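Local coordinates for protein putative regulator (Escherichia coli O6, PDB 3HFI) that is a putative DNA-binding transcription regulator whose UTRA domain probably binds a small effector molecule, as in related regulators, at residues A[94-97]-A[102-105]; A[138-141]-A[145-148]; A[57-60]-A[66-69]. One frame throughout, in Å; residues are numbered along the deposited sequence.

In the fold
All three contacts lie in the UTRA domain, whose six-stranded antiparallel sheet carries two of them. Interaction 1 joins helix 91-99 to the loop that follows it and touches interaction 2: their centres are 8 Å apart, and Y105 O lies 2.8 Å from F139 N, a probable hydrogen bond. Interactions 2 and 3 each lie in a beta hairpin, on opposite sides of the chain's centre, about 20 Å between centres, with strands 144-153 and 65-73 as neighbours in the sheet. N71 joins them, receiving R57 of interaction 3 on OD1 and giving its ND2 to E147 of interaction 2. Interactions 1 and 3 do not touch, their nearest atoms being about 8 Å apart.

Interaction 1: residues A[94-97]-A[102-105]; sequences TIES and KIRY
The flat carboxylate of E96 is met by the backbone of I103, whose N donates to OE2 on the anti side, 18° out of the carboxylate plane. The bond is 2.9 Å from I103 N to E96 OE2 and nearly straight, 165° at the hydrogen. Next to this donor, K102 CA lies 3.6 Å from E96 OE2. The other oxygen, OE1, is in a long, weak ion pair with K157 NZ of the second subunit. E96 gets there by sending CG beside its backbone N (chi1 -72°) and keeping the chain extended beyond it. The stem of the glutamate then crosses the I103 side chain at about a right angle, with E96 CG 4.1 Å from I103 CG1. A looser apolar contact, 4.5 Å between I95 CG2 and I103 CD1, adds to it. The contact ties the loop after helix 91-99 back onto that helix. I103 also packs on V138 of strand 130-139 and on L160 of the second subunit, and Y105, where strand 105-114 begins, pairs antiparallel with a strand of that subunit, continuing the sheet across the interface.

Interaction 2: residues A[138-141]-A[145-148]; sequences VFFS and PVEF
This contact closes the beta hairpin of strands 130-139 and 144-153, and its defining feature is a classic beta bulge in which V146 and E147 both face V138. The carbonyl O of V138 serves two donors: V146 N at 2.9 Å, in the carbonyl plane, and E147 N, a weak bond at 3.3 Å. In return V138 N gives a straight bond to E147 O, 2.9 Å long. The extra residue shifts the register by one, so that F139 stands opposite P145 as a non-hydrogen-bonded pair with diverging side chains, while V138 and E147 stay on the same face of the sheet.

Beyond the bulge the aromatic rings lean back over the second strand. P145 CB lies over one face of the F139 ring, and P145 CG comes 3.8 Å from F139 CE1. The F140 ring meets V146 in a CH-pi contact, with CB 4.0 Å from the ring centroid and 27° off the normal. V146 CG1 sits over the centre of the same face, placed there by a first torsion of 62° that sets it between the backbone N and the carbonyl carbon. V146 CG2 approaches the rim, 3.6 Å from F140 CE2. On the neighbouring pair, V138 CG2 touches E147 OE1 at 3.5 Å; the other oxygen of this buried carboxylate, OE2, accepts a hydrogen bond from N71.

Helix 91-99 packs on F140, V146 and E147, through I95 (on F140 and V146) and F92 (on E147). Two adjacent N-H groups directed at one carbonyl across an antiparallel pair are the signature of the classic bulge, found here near the turn of a hairpin in the antiparallel sheet of the UTRA domain.

Interaction 3: residues A[57-60]-A[66-69]; sequences RLRS and AMLI
A chi1 of 162° swings R59 CG away from the backbone N, whereas M67 turns CG between the backbone N and the carbonyl carbon (chi1 60°), and the two side chains thereby run side by side on one face of the hairpin of strands 51-60 and 65-73. R59 CB is 3.7 Å from M67 CG, and further out M67 CE touches R59 CD at 3.9 Å. The guanidinium of R59 then reaches across to I69, whose CD1 lies over one of its faces, 3.9 Å above the plane and toward the rim. The same CD1 is 4.0 Å from R57 NH1, which hydrogen-bonds N71. I69 CD1 thus touches both arginines, which lie on the same face of the sheet. On the other face L58 and L68 touch methyl to methyl, where both also pack on L123 of helix 117-123. The two segments run antiparallel, their directions 167° apart. R57 with I69 and R59 with M67 are hydrogen-bonded pairs, the former joined by R57 N to I69 O at 2.7 Å. A classic bulge breaks the pattern near the turn, where A66 and M67 both face R59: R59 O takes M67 N at 3.0 Å and A66 N at 2.8 Å.

Interaction 1: residues A[94-97]-A[102-105]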
loop_
_atom_site.group_PDB
_atom_site.type_symbol
_atom_site.label_atom_id
_atom_site.label_comp_id
_atom_site.label_asym_id
_atom_site.label_seq_id
_atom_site.Cartn_x
_atom_site.Cartn_y
_atom_site.Cartn_z
ATOM N N THR A 94 -12.848 8.301 -7.896
ATOM C CA THR A 94 -13.776 8.237 -9.003
ATOM C C THR A 94 -14.362 6.835 -9.197
ATOM O O THR A 94 -15.536 6.686 -9.538
ATOM C CB THR A 94 -13.120 8.734 -10.329
ATOM O OG1 THR A 94 -12.607 10.072 -10.162
ATOM C CG2 THR A 94 -14.115 8.744 -11.472
ATOM N N ILE A 95 -13.539 5.817 -9.028
ATOM C CA ILE A 95 -13.973 4.419 -9.041
ATOM C C ILE A 95 -15.074 4.273 -7.983
ATOM O O ILE A 95 -16.146 3.746 -8.269
ATOM C CB ILE A 95 -12.743 3.491 -8.819
ATOM C CG1 ILE A 95 -11.870 3.489 -10.099
ATOM C CG2 ILE A 95 -13.135 2.079 -8.381
ATOM C CD1 ILE A 95 -10.551 2.650 -10.002
ATOM N N GLU A 96 -14.843 4.841 -6.796
ATOM C CA GLU A 96 -15.781 4.708 -5.688
ATOM C C GLU A 96 -17.079 5.423 -5.966
ATOM O O GLU A 96 -18.112 4.809 -5.786
ATOM C CB GLU A 96 -15.158 5.163 -4.347
ATOM C CG GLU A 96 -14.095 4.198 -3.804
ATOM C CD GLU A 96 -13.714 4.503 -2.383
ATOM O OE1 GLU A 96 -13.856 5.677 -2.000
ATOM O OE2 GLU A 96 -13.343 3.594 -1.602
ATOM N N SER A 97 -17.046 6.667 -6.460
ATOM C CA SER A 97 -18.267 7.353 -6.820
ATOM C C SER A 97 -19.102 6.667 -7.869
ATOM O O SER A 97 -20.325 6.542 -7.715
ATOM C CB SER A 97 -18.025 8.774 -7.373
ATOM O OG SER A 97 -17.164 9.549 -6.573
ATOM N N LYS A 102 -17.251 0.906 -1.841
ATOM C CA LYS A 102 -16.017 1.283 -1.197
ATOM C C LYS A 102 -14.964 0.255 -1.532
ATOM O O LYS A 102 -15.244 -0.921 -1.624
ATOM C CB LYS A 102 -16.201 1.415 0.345
ATOM C CG LYS A 102 -17.049 2.665 0.730
ATOM C CD LYS A 102 -18.021 2.472 1.911
ATOM C CE LYS A 102 -19.436 3.189 1.671
ATOM N NZ LYS A 102 -20.557 3.115 2.781
ATOM N N ILE A 103 -13.737 0.724 -1.710
ATOM C CA ILE A 103 -12.541 -0.115 -1.725
ATOM C C ILE A 103 -12.172 -0.595 -0.341
ATOM O O ILE A 103 -11.955 0.202 0.558
ATOM C CB ILE A 103 -11.375 0.640 -2.386
ATOM C CG1 ILE A 103 -11.736 0.863 -3.878
ATOM C CG2 ILE A 103 -10.042 -0.128 -2.214
ATOM C CD1 ILE A 103 -10.792 1.792 -4.564
ATOM N N ARG A 104 -12.155 -1.914 -0.166
ATOM C CA ARG A 104 -11.941 -2.541 1.080
ATOM C C ARG A 104 -10.689 -3.370 1.245
ATOM O O ARG A 104 -10.332 -3.621 2.399
ATOM C CB ARG A 104 -13.122 -3.431 1.430
ATOM C CG ARG A 104 -14.456 -2.666 1.408
ATOM C CD ARG A 104 -15.564 -3.537 1.939
ATOM N NE ARG A 104 -16.834 -2.874 1.713
ATOM C CZ ARG A 104 -17.439 -2.089 2.580
ATOM N NH1 ARG A 104 -16.914 -1.891 3.802
ATOM N NH2 ARG A 104 -18.615 -1.522 2.241
ATOM N N TYR A 105 -10.052 -3.777 0.149
ATOM C CA TYR A 105 -8.826 -4.566 0.186
ATOM C C TYR A 105 -7.913 -4.285 -0.966
ATOM O O TYR A 105 -8.348 -3.935 -2.082
ATOM C CB TYR A 105 -9.033 -6.097 0.129
ATOM C CG TYR A 105 -10.074 -6.633 1.055
ATOM C CD1 TYR A 105 -9.707 -7.215 2.296
ATOM C CD2 TYR A 105 -11.420 -6.609 0.714
ATOM C CE1 TYR A 105 -10.679 -7.719 3.178
ATOM C CE2 TYR A 105 -12.387 -7.130 1.579
ATOM C CZ TYR A 105 -12.006 -7.669 2.802
ATOM O OH TYR A 105 -12.964 -8.159 3.669
#

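Interaction 2: residues A[138-141]-A[145-148]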
loop_
_atom_site.group_PDB
_atom_site.type_symbol
_atom_site.label_atom_id
_atom_site.label_comp_id
_atom_site.label_asym_id
_atom_site.label_seq_id
_atom_site.Cartn_x
_atom_site.Cartn_y
_atom_site.Cartn_z
ATOM N N VAL A 138 -6.618 -4.376 -6.366
ATOM C CA VAL A 138 -7.516 -3.556 -5.548
ATOM C C VAL A 138 -8.937 -4.101 -5.676
ATOM O O VAL A 138 -9.373 -4.410 -6.781
ATOM C CB VAL A 138 -7.429 -2.065 -5.985
ATOM C CG1 VAL A 138 -8.391 -1.183 -5.153
ATOM C CG2 VAL A 138 -5.951 -1.552 -5.830
ATOM N N PHE A 139 -9.634 -4.259 -4.534
ATOM C CA PHE A 139 -10.901 -4.977 -4.436
ATOM C C PHE A 139 -11.939 -4.092 -3.782
ATOM O O PHE A 139 -11.636 -3.360 -2.821
ATOM C CB PHE A 139 -10.807 -6.170 -3.511
ATOM C CG PHE A 139 -9.887 -7.271 -3.956
ATOM C CD1 PHE A 139 -10.395 -8.484 -4.365
ATOM C CD2 PHE A 139 -8.521 -7.135 -3.834
ATOM C CE1 PHE A 139 -9.536 -9.545 -4.695
ATOM C CE2 PHE A 139 -7.635 -8.167 -4.157
ATOM C CZ PHE A 139 -8.155 -9.391 -4.588
ATOM N N PHE A 140 -13.180 -4.205 -4.257
ATOM C CA PHE A 140 -14.320 -3.755 -3.496
ATOM C C PHE A 140 -14.695 -4.730 -2.397
ATOM O O PHE A 140 -15.042 -4.361 -1.295
ATOM C CB PHE A 140 -15.504 -3.642 -4.430
ATOM C CG PHE A 140 -15.423 -2.504 -5.405
ATOM C CD1 PHE A 140 -15.025 -1.226 -5.003
ATOM C CD2 PHE A 140 -15.781 -2.704 -6.727
ATOM C CE1 PHE A 140 -14.995 -0.183 -5.926
ATOM C CE2 PHE A 140 -15.790 -1.638 -7.654
ATOM C CZ PHE A 140 -15.398 -0.399 -7.252
ATOM N N SER A 141 -14.708 -5.998 -2.706
ATOM C CA SER A 141 -15.025 -6.974 -1.710
ATOM C C SER A 141 -14.060 -8.080 -1.966
ATOM O O SER A 141 -13.406 -8.112 -3.019
ATOM C CB SER A 141 -16.459 -7.498 -1.824
ATOM O OG SER A 141 -16.629 -8.277 -3.009
ATOM N N PRO A 145 -12.580 -7.989 -7.360
ATOM C CA PRO A 145 -11.534 -7.084 -7.778
ATOM C C PRO A 145 -12.077 -6.010 -8.706
ATOM O O PRO A 145 -13.097 -6.223 -9.361
ATOM C CB PRO A 145 -10.536 -8.011 -8.532
ATOM C CG PRO A 145 -10.934 -9.346 -8.214
ATOM C CD PRO A 145 -12.410 -9.296 -7.991
ATOM N N VAL A 146 -11.466 -4.827 -8.685
ATOM C CA VAL A 146 -11.866 -3.747 -9.584
ATOM C C VAL A 146 -10.696 -3.222 -10.420
ATOM O O VAL A 146 -10.905 -2.739 -11.538
ATOM C CB VAL A 146 -12.549 -2.590 -8.872
ATOM C CG1 VAL A 146 -11.639 -1.895 -7.821
ATOM C CG2 VAL A 146 -13.058 -1.547 -9.923
ATOM N N GLU A 147 -9.467 -3.328 -9.911
ATOM C CA GLU A 147 -8.335 -2.699 -10.589
ATOM C C GLU A 147 -7.087 -3.470 -10.316
ATOM O O GLU A 147 -6.939 -4.009 -9.211
ATOM C CB GLU A 147 -8.169 -1.238 -10.146
ATOM C CG GLU A 147 -7.131 -0.411 -10.928
ATOM C CD GLU A 147 -5.724 -0.505 -10.380
ATOM O OE1 GLU A 147 -5.558 -0.644 -9.144
ATOM O OE2 GLU A 147 -4.764 -0.400 -11.161
ATOM N N PHE A 148 -6.218 -3.555 -11.334
ATOM C CA PHE A 148 -4.938 -4.288 -11.297
ATOM C C PHE A 148 -3.880 -3.340 -11.840
ATOM O O PHE A 148 -3.912 -2.962 -13.026
ATOM C CB PHE A 148 -4.986 -5.580 -12.150
ATOM C CG PHE A 148 -3.703 -6.334 -12.165
ATOM C CD1 PHE A 148 -3.167 -6.827 -10.985
ATOM C CD2 PHE A 148 -3.004 -6.527 -13.334
ATOM C CE1 PHE A 148 -1.983 -7.487 -10.971
ATOM C CE2 PHE A 148 -1.763 -7.202 -13.321
ATOM C CZ PHE A 148 -1.294 -7.688 -12.180
#

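Interaction 3: residues A[57-60]-A[66-69]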
loop_
_atom_site.group_PDB
_atom_site.type_symbol
_atom_site.label_atom_id
_atom_site.label_comp_id
_atom_site.label_asym_id
_atom_site.label_seq_id
_atom_site.Cartn_x
_atom_site.Cartn_y
_atom_site.Cartn_z
ATOM N N ARG A 57 -0.049 6.605 -15.956
ATOM C CA ARG A 57 0.022 7.829 -15.155
ATOM C C ARG A 57 1.409 7.992 -14.583
ATOM O O ARG A 57 2.022 7.014 -14.148
ATOM C CB ARG A 57 -1.002 7.755 -14.032
ATOM C CG ARG A 57 -2.420 7.924 -14.561
ATOM C CD ARG A 57 -3.393 7.177 -13.731
ATOM N NE ARG A 57 -3.593 7.883 -12.497
ATOM C CZ ARG A 57 -3.452 7.373 -11.272
ATOM N NH1 ARG A 57 -3.114 6.105 -11.021
ATOM N NH2 ARG A 57 -3.665 8.173 -10.253
ATOM N N LEU A 58 1.915 9.224 -14.630
ATOM C CA LEU A 58 3.262 9.507 -14.176
ATOM C C LEU A 58 3.099 10.388 -12.963
ATOM O O LEU A 58 2.467 11.440 -13.027
ATOM C CB LEU A 58 4.103 10.196 -15.264
ATOM C CG LEU A 58 5.580 10.459 -14.937
ATOM C CD1 LEU A 58 6.404 9.184 -14.974
ATOM C CD2 LEU A 58 6.163 11.475 -15.894
ATOM N N ARG A 59 3.607 9.918 -11.843
ATOM C CA ARG A 59 3.439 10.642 -10.608
ATOM C C ARG A 59 4.748 11.283 -10.293
ATOM O O ARG A 59 5.757 10.589 -10.241
ATOM C CB ARG A 59 3.085 9.726 -9.481
ATOM C CG ARG A 59 3.335 10.367 -8.141
ATOM C CD ARG A 59 2.441 9.730 -7.113
ATOM N NE ARG A 59 1.065 9.849 -7.581
ATOM C CZ ARG A 59 0.075 9.038 -7.235
ATOM N NH1 ARG A 59 0.281 8.019 -6.399
ATOM N NH2 ARG A 59 -1.137 9.241 -7.733
ATOM N N SER A 60 4.733 12.600 -10.102
ATOM C CA SER A 60 5.926 13.319 -9.670
ATOM C C SER A 60 5.718 13.970 -8.292
ATOM O O SER A 60 4.634 14.472 -7.940
ATOM C CB SER A 60 6.405 14.314 -10.738
ATOM O OG SER A 60 5.338 15.061 -11.276
ATOM N N ALA A 66 8.475 10.494 -9.531
ATOM C CA ALA A 66 8.507 9.421 -8.533
ATOM C C ALA A 66 8.245 8.054 -9.178
ATOM O O ALA A 66 9.103 7.175 -9.120
ATOM C CB ALA A 66 7.477 9.679 -7.417
ATOM N N MET A 67 7.083 7.878 -9.805
ATOM C CA MET A 67 6.718 6.573 -10.272
ATOM C C MET A 67 5.838 6.605 -11.506
ATOM O O MET A 67 5.143 7.589 -11.768
ATOM C CB MET A 67 5.985 5.831 -9.160
ATOM C CG MET A 67 4.727 6.508 -8.691
ATOM S SD MET A 67 4.112 5.880 -7.078
ATOM C CE MET A 67 4.952 7.015 -5.997
ATOM N N LEU A 68 5.882 5.503 -12.247
ATOM C CA LEU A 68 5.030 5.264 -13.411
ATOM C C LEU A 68 4.001 4.202 -13.028
ATOM O O LEU A 68 4.356 3.147 -12.529
ATOM C CB LEU A 68 5.904 4.843 -14.596
ATOM C CG LEU A 68 5.234 4.552 -15.932
ATOM C CD1 LEU A 68 4.676 5.816 -16.593
ATOM C CD2 LEU A 68 6.329 3.918 -16.755
ATOM N N ILE A 69 2.722 4.518 -13.219
ATOM C CA ILE A 69 1.624 3.673 -12.823
ATOM C C ILE A 69 0.838 3.284 -14.053
ATOM O O ILE A 69 0.438 4.161 -14.836
ATOM C CB ILE A 69 0.680 4.392 -11.845
ATOM C CG1 ILE A 69 1.501 5.053 -10.711
ATOM C CG2 ILE A 69 -0.389 3.385 -11.331
ATOM C CD1 ILE A 69 0.676 5.868 -9.721
#